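Local coordinates for 3-ketosteroid-delta4-5alpha-dehydrogenase (Rhodococcus jostii, PDB 4AT2), which catalyses the FAD-dependent introduction of a double bond into the A ring of 3-ketosteroids, probably as a step of steroid catabolism, at residues 121-127 with 453-457; 298-302 with 460-464; 448-454 with 473-479. One frame throughout, in Å; residues are numbered along the deposited sequence.

Contact 1 (121-127 with 453-457)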
loop_
_atom_site.group_PDB
_atom_site.type_symbol
_atom_site.label_atom_id
_atom_site.label_comp_id
_atom_site.label_asym_id
_atom_site.label_seq_id
_atom_site.Cartn_x
_atom_site.Cartn_y
_atom_site.Cartn_z
ATOM N N ASP A 121 3.900 14.001 0.542
ATOM C CA ASP A 121 4.834 14.826 -0.229
ATOM C C ASP A 121 4.941 16.202 0.425
ATOM O O ASP A 121 4.063 17.041 0.243
ATOM C CB ASP A 121 4.304 14.941 -1.669
ATOM C CG ASP A 121 5.256 15.667 -2.606
ATOM O OD1 ASP A 121 6.043 16.526 -2.156
ATOM O OD2 ASP A 121 5.188 15.390 -3.822
ATOM N N GLU A 122 6.014 16.431 1.181
ATOM C CA GLU A 122 6.119 17.658 1.961
ATOM C C GLU A 122 6.189 18.901 1.066
ATOM O O GLU A 122 5.555 19.924 1.353
ATOM C CB GLU A 122 7.306 17.616 2.932
ATOM C CG GLU A 122 7.252 18.754 3.946
ATOM C CD GLU A 122 8.424 18.783 4.908
ATOM O OE1 GLU A 122 9.228 17.819 4.938
ATOM O OE2 GLU A 122 8.534 19.787 5.638
ATOM N N GLU A 123 6.945 18.808 -0.020
ATOM C CA GLU A 123 7.031 19.926 -0.959
ATOM C C GLU A 123 5.648 20.300 -1.487
ATOM O O GLU A 123 5.287 21.477 -1.509
ATOM C CB GLU A 123 7.978 19.609 -2.127
ATOM C CG GLU A 123 8.153 20.775 -3.093
ATOM C CD GLU A 123 8.785 20.386 -4.428
ATOM O OE1 GLU A 123 8.834 19.196 -4.782
ATOM O OE2 GLU A 123 9.227 21.292 -5.153
ATOM N N LYS A 124 4.888 19.297 -1.930
ATOM C CA LYS A 124 3.566 19.551 -2.509
ATOM C C LYS A 124 2.596 20.106 -1.473
ATOM O O LYS A 124 1.913 21.088 -1.730
ATOM C CB LYS A 124 2.981 18.292 -3.168
ATOM C CG LYS A 124 1.795 18.594 -4.079
ATOM C CD LYS A 124 1.236 17.353 -4.777
ATOM C CE LYS A 124 2.304 16.724 -5.662
ATOM N NZ LYS A 124 1.816 16.369 -7.017
ATOM N N ILE A 125 2.538 19.476 -0.301
ATOM C CA ILE A 125 1.653 19.965 0.755
ATOM C C ILE A 125 2.007 21.394 1.176
ATOM O O ILE A 125 1.111 22.231 1.315
ATOM C CB ILE A 125 1.560 18.980 1.934
ATOM C CG1 ILE A 125 0.694 17.780 1.497
ATOM C CG2 ILE A 125 0.966 19.656 3.166
ATOM C CD1 ILE A 125 0.641 16.633 2.487
ATOM N N THR A 126 3.301 21.679 1.329
ATOM C CA THR A 126 3.753 23.035 1.698
ATOM C C THR A 126 3.262 24.055 0.668
ATOM O O THR A 126 2.662 25.087 1.018
ATOM C CB THR A 126 5.290 23.106 1.871
ATOM O OG1 THR A 126 5.692 22.139 2.843
ATOM C CG2 THR A 126 5.731 24.487 2.370
ATOM N N ASP A 127 3.485 23.727 -0.599
ATOM C CA ASP A 127 3.062 24.549 -1.720
ATOM C C ASP A 127 1.534 24.769 -1.734
ATOM O O ASP A 127 1.059 25.891 -1.892
ATOM C CB ASP A 127 3.541 23.867 -3.006
ATOM C CG ASP A 127 3.088 24.575 -4.245
ATOM O OD1 ASP A 127 3.558 25.702 -4.487
ATOM O OD2 ASP A 127 2.298 23.984 -5.000
ATOM N N ARG A 453 3.304 10.714 -10.718
ATOM C CA ARG A 453 4.110 11.616 -9.919
ATOM C C ARG A 453 4.274 12.926 -10.702
ATOM O O ARG A 453 4.699 12.913 -11.870
ATOM C CB ARG A 453 5.478 10.971 -9.653
ATOM C CG ARG A 453 6.428 11.836 -8.842
ATOM C CD ARG A 453 6.120 11.785 -7.362
ATOM N NE ARG A 453 7.150 12.474 -6.582
ATOM C CZ ARG A 453 8.110 11.864 -5.882
ATOM N NH1 ARG A 453 8.187 10.528 -5.834
ATOM N NH2 ARG A 453 8.993 12.598 -5.208
ATOM N N THR A 454 3.934 14.042 -10.060
ATOM C CA THR A 454 4.024 15.352 -10.704
ATOM C C THR A 454 4.741 16.363 -9.815
ATOM O O THR A 454 4.754 16.237 -8.582
ATOM C CB THR A 454 2.637 15.950 -11.040
ATOM O OG1 THR A 454 1.878 16.094 -9.831
ATOM C CG2 THR A 454 1.853 15.093 -12.066
ATOM N N THR A 455 5.309 17.385 -10.452
ATOM C CA THR A 455 5.931 18.499 -9.744
ATOM C C THR A 455 4.856 19.459 -9.233
ATOM O O THR A 455 3.675 19.317 -9.563
ATOM C CB THR A 455 6.846 19.313 -10.664
ATOM O OG1 THR A 455 6.043 19.961 -11.662
ATOM C CG2 THR A 455 7.916 18.434 -11.333
ATOM N N VAL A 456 5.258 20.471 -8.458
ATOM C CA VAL A 456 4.296 21.499 -8.022
ATOM C C VAL A 456 3.774 22.338 -9.190
ATOM O O VAL A 456 2.774 23.049 -9.066
ATOM C CB VAL A 456 4.864 22.407 -6.912
ATOM C CG1 VAL A 456 5.127 21.579 -5.664
ATOM C CG2 VAL A 456 6.140 23.108 -7.376
ATOM N N ASN A 457 4.450 22.235 -10.329
ATOM C CA ASN A 457 3.998 22.877 -11.563
ATOM C C ASN A 457 3.231 21.916 -12.481
ATOM O O ASN A 457 2.942 22.239 -13.644
ATOM C CB ASN A 457 5.172 23.532 -12.289
ATOM C CG ASN A 457 5.697 24.754 -11.551
ATOM O OD1 ASN A 457 6.878 24.820 -11.186
ATOM N ND2 ASN A 457 4.820 25.708 -11.298
HETATM O O HOH W 1 6.656 15.273 -6.796
HETATM O O HOH W 2 7.971 20.027 -7.565
HETATM O O HOH W 3 2.916 13.571 -7.411
HETATM O O HOH W 4 1.248 18.678 -8.241
#
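The N-terminal turn of helix 122-130, capped by Asp121, packs against the loop 453-457 between strands 444-452 and 459-461, and Lys124 and Val456 carry most of the contact. Asp121 OD1 accepts the bond of Lys124 N at 3.0 Å, the N-cap bond, with the amide above the carboxylate plane. The Lys124 chain leaves with CG anti to its backbone N (chi1 -165°) and bends at its last two torsions, which brings NZ to the loop backbone. There NZ makes a weak hydrogen bond to Thr454 O and lies 2.8 Å from Thr454 OG1. Waters 3 and 4 accept from the same ammonium; the first also accepts from Thr454 N, and the second donates to Thr455 O. With Ser479 O as a further acceptor and the ring of Tyr498 in a cation-pi contact, this buried charge is shared among protein oxygens, two bound waters and an aromatic ring.

Asp121 and Arg453 do not form a salt bridge: OD2 and NE are 4.5 Å apart, with the oxygen well out of the guanidinium plane. Water 1 instead lies at the edge of that plane, accepts from Arg453 NE and can donate to Thr454 O.

Val456 CG1 packs across the Glu123 chain at about a right angle, 4.0 Å from CD. Water 2 accepts from Val456 N and donates weakly to Glu123 OE2. Farther along the helix Asp127, whose carboxylate is bound to Tyr498 and Arg501 of helix 490-507, completes the packing by placing OD2 3.6 Å from Val456 CB.

Contact 2 (298-302 with 460-464)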
loop_
_atom_site.group_PDB
_atom_site.type_symbol
_atom_site.label_atom_id
_atom_site.label_comp_id
_atom_site.label_asym_id
_atom_site.label_seq_id
_atom_site.Cartn_x
_atom_site.Cartn_y
_atom_site.Cartn_z
ATOM N N ALA A 298 3.763 4.434 -20.159
ATOM C CA ALA A 298 4.352 3.941 -21.409
ATOM C C ALA A 298 5.564 4.767 -21.836
ATOM O O ALA A 298 6.445 4.244 -22.518
ATOM C CB ALA A 298 3.311 3.890 -22.528
ATOM N N LEU A 299 5.610 6.031 -21.412
ATOM C CA LEU A 299 6.719 6.950 -21.705
ATOM C C LEU A 299 7.793 6.969 -20.617
ATOM O O LEU A 299 8.748 7.754 -20.702
ATOM C CB LEU A 299 6.203 8.383 -21.913
ATOM C CG LEU A 299 5.183 8.599 -23.033
ATOM C CD1 LEU A 299 4.953 10.095 -23.210
ATOM C CD2 LEU A 299 5.641 7.991 -24.336
ATOM N N GLY A 300 7.645 6.125 -19.604
ATOM C CA GLY A 300 8.548 6.142 -18.461
ATOM C C GLY A 300 8.102 7.015 -17.290
ATOM O O GLY A 300 8.872 7.255 -16.369
ATOM N N ALA A 301 6.857 7.483 -17.298
ATOM C CA ALA A 301 6.371 8.277 -16.169
ATOM C C ALA A 301 6.358 7.474 -14.881
ATOM O O ALA A 301 6.040 6.282 -14.880
ATOM C CB ALA A 301 4.975 8.834 -16.441
ATOM N N ASP A 302 6.686 8.162 -13.796
ATOM C CA ASP A 302 6.741 7.567 -12.472
ATOM C C ASP A 302 5.371 7.636 -11.787
ATOM O O ASP A 302 4.485 8.388 -12.223
ATOM C CB ASP A 302 7.799 8.311 -11.654
ATOM C CG ASP A 302 8.377 7.475 -10.520
ATOM O OD1 ASP A 302 8.014 6.283 -10.380
ATOM O OD2 ASP A 302 9.199 8.048 -9.763
ATOM N N VAL A 460 4.541 16.074 -15.476
ATOM C CA VAL A 460 4.614 14.639 -15.199
ATOM C C VAL A 460 6.080 14.228 -15.146
ATOM O O VAL A 460 6.847 14.506 -16.075
ATOM C CB VAL A 460 3.855 13.818 -16.271
ATOM C CG1 VAL A 460 4.080 12.327 -16.072
ATOM C CG2 VAL A 460 2.362 14.143 -16.206
ATOM N N LEU A 461 6.478 13.578 -14.059
ATOM C CA LEU A 461 7.877 13.187 -13.890
ATOM C C LEU A 461 8.178 11.799 -14.435
ATOM O O LEU A 461 7.461 10.826 -14.157
ATOM C CB LEU A 461 8.294 13.276 -12.416
ATOM C CG LEU A 461 8.348 14.693 -11.823
ATOM C CD1 LEU A 461 8.479 14.589 -10.310
ATOM C CD2 LEU A 461 9.498 15.508 -12.405
ATOM N N HIS A 462 9.250 11.725 -15.211
ATOM C CA HIS A 462 9.856 10.469 -15.628
ATOM C C HIS A 462 10.527 9.822 -14.440
ATOM O O HIS A 462 10.836 10.502 -13.441
ATOM C CB HIS A 462 10.890 10.795 -16.711
ATOM C CG HIS A 462 11.398 9.604 -17.488
ATOM N ND1 HIS A 462 12.478 8.893 -17.103
ATOM C CD2 HIS A 462 10.976 9.053 -18.688
ATOM C CE1 HIS A 462 12.717 7.923 -18.002
ATOM N NE2 HIS A 462 11.809 8.028 -18.977
ATOM N N VAL A 463 10.755 8.509 -14.513
ATOM C CA VAL A 463 11.534 7.802 -13.479
ATOM C C VAL A 463 12.962 8.352 -13.304
ATOM O O VAL A 463 13.601 8.134 -12.264
ATOM C CB VAL A 463 11.556 6.259 -13.657
ATOM C CG1 VAL A 463 10.176 5.673 -13.377
ATOM C CG2 VAL A 463 12.053 5.856 -15.044
ATOM N N SER A 464 13.448 9.074 -14.308
ATOM C CA SER A 464 14.732 9.772 -14.209
ATOM C C SER A 464 14.691 10.933 -13.217
ATOM O O SER A 464 15.744 11.432 -12.803
ATOM C CB SER A 464 15.111 10.336 -15.578
ATOM O OG SER A 464 14.230 11.396 -15.897
HETATM O O HOH W 5 10.363 10.475 -10.646
#
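His462, just beyond the end of strand 459-461, lies against a Schellman motif that ends helix 291-297, and its side chain follows the carbonyls of Leu299 and Gly300. CB lies 4.1 Å from Gly300 O. CG is anti to the backbone N (chi1 -167°), which carries the ring across the turn: Gly300 O sits 3.5 Å above one ring face, offset toward the rim. CD2 meets Leu299 O at 3.3 Å near the ring plane, and NE2 lies within packing distance of Leu299 O and Gly300 CA. On the other nitrogen, ND1 accepts from Ser464 N in the ring plane, which fixes the ring's rotation.

The backbones meet in a single bridge between Ala301 and His462. Val463 N donates to Gly300 O at 2.9 Å, nearly along the C=O axis, while Asp302 N gives a straighter bond to Leu461 O, 174° at the hydrogen and in the carbonyl plane. Gly300 has the positive phi, 92°, of the Schellman motif.

Beside the bridge, Ala301 CB packs on Val460 CG1. Gln297 of the second subunit packs on Asp302 and Val463. Water 5 donates to both Asp302 OD2 and His462 O, each at 2.8 Å.

Contact 3 (448-454 with 473-479). With FAD (flavin-adenine dinucleotide), chain D.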
loop_
_atom_site.group_PDB
_atom_site.type_symbol
_atom_site.label_atom_id
_atom_site.label_comp_id
_atom_site.label_asym_id
_atom_site.label_seq_id
_atom_site.Cartn_x
_atom_site.Cartn_y
_atom_site.Cartn_z
ATOM N N THR A 448 -9.568 5.451 -5.349
ATOM C CA THR A 448 -8.113 5.466 -5.365
ATOM C C THR A 448 -7.557 6.884 -5.331
ATOM O O THR A 448 -8.195 7.816 -5.833
ATOM C CB THR A 448 -7.583 4.741 -6.622
ATOM O OG1 THR A 448 -8.110 5.381 -7.797
ATOM C CG2 THR A 448 -8.033 3.285 -6.613
ATOM N N LEU A 449 -6.382 7.033 -4.723
ATOM C CA LEU A 449 -5.732 8.347 -4.531
ATOM C C LEU A 449 -4.349 8.385 -5.162
ATOM O O LEU A 449 -3.743 9.460 -5.272
ATOM C CB LEU A 449 -5.619 8.696 -3.037
ATOM C CG LEU A 449 -6.943 8.695 -2.245
ATOM C CD1 LEU A 449 -6.686 8.848 -0.746
ATOM C CD2 LEU A 449 -7.910 9.768 -2.756
ATOM N N GLY A 450 -3.857 7.228 -5.581
ATOM C CA GLY A 450 -2.518 7.131 -6.160
ATOM C C GLY A 450 -2.515 7.421 -7.641
ATOM O O GLY A 450 -3.545 7.320 -8.307
ATOM N N GLY A 451 -1.359 7.784 -8.176
ATOM C CA GLY A 451 -1.279 7.996 -9.623
ATOM C C GLY A 451 0.066 8.535 -10.035
ATOM O O GLY A 451 1.071 8.324 -9.356
ATOM N N LEU A 452 0.069 9.238 -11.164
ATOM C CA LEU A 452 1.295 9.807 -11.695
ATOM C C LEU A 452 1.977 10.748 -10.714
ATOM O O LEU A 452 1.318 11.502 -9.991
ATOM C CB LEU A 452 0.995 10.550 -12.993
ATOM C CG LEU A 452 0.464 9.670 -14.136
ATOM C CD1 LEU A 452 -0.111 10.566 -15.234
ATOM C CD2 LEU A 452 1.530 8.715 -14.682
ATOM N N ARG A 453 3.304 10.714 -10.718
ATOM C CA ARG A 453 4.110 11.616 -9.919
ATOM C C ARG A 453 4.274 12.926 -10.702
ATOM O O ARG A 453 4.699 12.913 -11.870
ATOM C CB ARG A 453 5.478 10.971 -9.653
ATOM C CG ARG A 453 6.428 11.836 -8.842
ATOM C CD ARG A 453 6.120 11.785 -7.362
ATOM N NE ARG A 453 7.150 12.474 -6.582
ATOM C CZ ARG A 453 8.110 11.864 -5.882
ATOM N NH1 ARG A 453 8.187 10.528 -5.834
ATOM N NH2 ARG A 453 8.993 12.598 -5.208
ATOM N N THR A 454 3.934 14.042 -10.060
ATOM C CA THR A 454 4.024 15.352 -10.704
ATOM C C THR A 454 4.741 16.363 -9.815
ATOM O O THR A 454 4.754 16.237 -8.582
ATOM C CB THR A 454 2.637 15.950 -11.040
ATOM O OG1 THR A 454 1.878 16.094 -9.831
ATOM C CG2 THR A 454 1.853 15.093 -12.066
ATOM N N ALA A 473 -0.208 17.053 -15.850
ATOM C CA ALA A 473 -1.328 16.266 -15.308
ATOM C C ALA A 473 -1.804 16.802 -13.976
ATOM O O ALA A 473 -1.015 17.362 -13.216
ATOM C CB ALA A 473 -0.943 14.794 -15.176
ATOM N N ALA A 474 -3.091 16.610 -13.694
ATOM C CA ALA A 474 -3.656 17.011 -12.406
ATOM C C ALA A 474 -4.927 16.230 -12.133
ATOM O O ALA A 474 -5.497 15.610 -13.039
ATOM C CB ALA A 474 -3.929 18.509 -12.377
ATOM N N GLY A 475 -5.377 16.283 -10.885
ATOM C CA GLY A 475 -6.583 15.543 -10.488
ATOM C C GLY A 475 -6.239 14.103 -10.169
ATOM O O GLY A 475 -5.074 13.773 -9.899
ATOM N N ARG A 476 -7.240 13.228 -10.202
ATOM C CA ARG A 476 -7.025 11.876 -9.675
ATOM C C ARG A 476 -6.281 10.908 -10.602
ATOM O O ARG A 476 -6.097 9.741 -10.255
ATOM C CB ARG A 476 -8.311 11.267 -9.081
ATOM C CG ARG A 476 -8.779 11.981 -7.797
ATOM C CD ARG A 476 -7.973 11.629 -6.531
ATOM N NE ARG A 476 -6.570 12.087 -6.577
ATOM C CZ ARG A 476 -6.186 13.362 -6.469
ATOM N NH1 ARG A 476 -7.091 14.327 -6.303
ATOM N NH2 ARG A 476 -4.889 13.685 -6.545
ATOM N N CYS A 477 -5.792 11.393 -11.746
ATOM C CA CYS A 477 -4.785 10.606 -12.459
ATOM C C CYS A 477 -3.393 10.819 -11.862
ATOM O O CYS A 477 -2.434 10.173 -12.283
ATOM C CB CYS A 477 -4.799 10.871 -13.968
ATOM S SG CYS A 477 -4.235 12.500 -14.518
ATOM N N THR A 478 -3.295 11.702 -10.864
ATOM C CA THR A 478 -2.010 11.992 -10.213
ATOM C C THR A 478 -2.048 11.655 -8.731
ATOM O O THR A 478 -3.122 11.624 -8.115
ATOM C CB THR A 478 -1.605 13.479 -10.338
ATOM O OG1 THR A 478 -2.400 14.287 -9.457
ATOM C CG2 THR A 478 -1.764 13.961 -11.772
ATOM N N SER A 479 -0.864 11.423 -8.163
ATOM C CA SER A 479 -0.717 11.418 -6.708
ATOM C C SER A 479 -0.692 12.880 -6.262
ATOM O O SER A 479 0.200 13.635 -6.647
ATOM C CB SER A 479 0.583 10.703 -6.326
ATOM O OG SER A 479 0.720 10.566 -4.923
HETATM P PA FAD D . -13.393 13.997 -12.947
HETATM O O1A FAD D . -14.035 15.158 -12.296
HETATM O O2A FAD D . -14.080 12.697 -12.918
HETATM O O5B FAD D . -13.100 14.389 -14.472
HETATM C C5B FAD D . -12.428 13.481 -15.350
HETATM C C4B FAD D . -13.065 13.591 -16.747
HETATM O O4B FAD D . -12.234 12.779 -17.605
HETATM C C3B FAD D . -14.460 12.953 -16.743
HETATM O O3B FAD D . -15.411 13.887 -17.312
HETATM C C2B FAD D . -14.292 11.695 -17.603
HETATM O O2B FAD D . -15.507 11.419 -18.350
HETATM C C1B FAD D . -13.142 12.095 -18.525
HETATM N N9A FAD D . -12.396 10.949 -19.091
HETATM C C8A FAD D . -12.141 9.756 -18.539
HETATM N N7A FAD D . -11.427 9.041 -19.406
HETATM C C5A FAD D . -11.219 9.793 -20.505
HETATM C C6A FAD D . -10.575 9.589 -21.680
HETATM N N6A FAD D . -9.969 8.421 -21.892
HETATM N N1A FAD D . -10.527 10.533 -22.636
HETATM C C2A FAD D . -11.138 11.762 -22.431
HETATM N N3A FAD D . -11.800 11.962 -21.223
HETATM C C4A FAD D . -11.824 10.970 -20.295
HETATM N N1 FAD D . -13.807 14.854 -3.390
HETATM C C2 FAD D . -13.665 16.071 -2.749
HETATM O O2 FAD D . -12.559 16.593 -2.698
HETATM N N3 FAD D . -14.777 16.698 -2.169
HETATM C C4 FAD D . -16.028 16.080 -2.199
HETATM O O4 FAD D . -16.981 16.655 -1.664
HETATM C C4X FAD D . -16.170 14.845 -2.842
HETATM N N5 FAD D . -17.365 14.206 -2.871
HETATM C C5X FAD D . -17.422 12.925 -3.286
HETATM C C6 FAD D . -18.582 12.171 -3.085
HETATM C C7 FAD D . -18.659 10.847 -3.527
HETATM C C7M FAD D . -19.854 10.136 -3.298
HETATM C C8 FAD D . -17.551 10.258 -4.171
HETATM C C8M FAD D . -17.562 8.931 -4.648
HETATM C C9 FAD D . -16.398 11.019 -4.380
HETATM C C9A FAD D . -16.320 12.342 -3.920
HETATM N N10 FAD D . -15.191 13.074 -4.088
HETATM C C10 FAD D . -15.062 14.238 -3.435
HETATM C "C1'" FAD D . -14.113 12.682 -5.032
HETATM C "C2'" FAD D . -14.144 13.597 -6.265
HETATM O "O2'" FAD D . -15.483 13.559 -6.762
HETATM C "C3'" FAD D . -13.174 13.100 -7.349
HETATM O "O3'" FAD D . -11.984 12.521 -6.784
HETATM C "C4'" FAD D . -12.794 14.267 -8.276
HETATM O "O4'" FAD D . -14.003 14.819 -8.819
HETATM C "C5'" FAD D . -11.899 13.781 -9.418
HETATM O "O5'" FAD D . -11.507 14.922 -10.205
HETATM P P FAD D . -10.838 14.710 -11.656
HETATM O O1P FAD D . -9.614 13.909 -11.544
HETATM O O2P FAD D . -10.802 16.050 -12.330
HETATM O O3P FAD D . -11.896 13.689 -12.360
HETATM O O HOH W 6 -6.180 7.231 -8.427
HETATM O O HOH W 7 -1.320 9.504 -3.719
HETATM O O HOH W 8 -0.294 17.779 -10.572
HETATM O O HOH W 3 2.916 13.571 -7.411
#
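The guanidinium of Arg476 has Thr478 O as a hydrogen-bond partner of NH2, tilted from its plane, while Leu449 O lies obliquely to the group, in packing contact alone. NH1 pairs with Asp494 and Ser491 of helix 490-507. Arg476 belongs to the FAD-binding turn that follows strand 471-473, an outermost strand of the parallel sheet in the dinucleotide-binding fold. The arginine chain, bent at chi2 and chi3, passes the cofactor, with CG 3.4 Å from FAD O3'. Its backbone N donates almost straight to FAD O1P, 170° at the hydrogen. Gly475 CA lies 3.6 Å from the same FAD O1P.

From Gly475 to Thr478 the chain makes a type I turn, and Gly475 O accepts from both Thr478 N and Thr478 OG1. The end of strand 444-452 pairs with this turn through a single bridge: Leu452 N donates to Cys477 O at 2.9 Å, and Ser479 N to Leu452 O at 2.8 Å. Gly451 CA packs 3.6 Å from Cys477 O.

Water 6 joins Thr448 OG1, Gly450 O and Arg476 O, while water 3, which also serves contact 1, donates to Ser479 O. Beyond the bridge the side chains of Thr454 and Thr478 cross at about a right angle, with Thr454 CG2 standing 3.8 Å from Thr478 CG2.

In the fold
All three contacts gather round the run from strand 444-452 through strand 459-461 to 471-473, the last an edge of the parallel FAD-binding sheet. In chain order the segments are 121-127, 298-302, 448-454 (contact 3) and 453-457 (contact 1), which overlap at Arg453 and Thr454, then 460-464 and 473-479. Contact centres lie about 16 Å (1 and 2), 12 Å (1 and 3) and 13 Å (2 and 3) apart. Arg453 ties them together, its N probably bonding Asp302 O and its O Leu461 N. Contact 3 reaches the FAD phosphate, contact 1 attaches helix 122-130, and contact 2 lies at the second subunit, so one short region joins cofactor, helix and dimer partner.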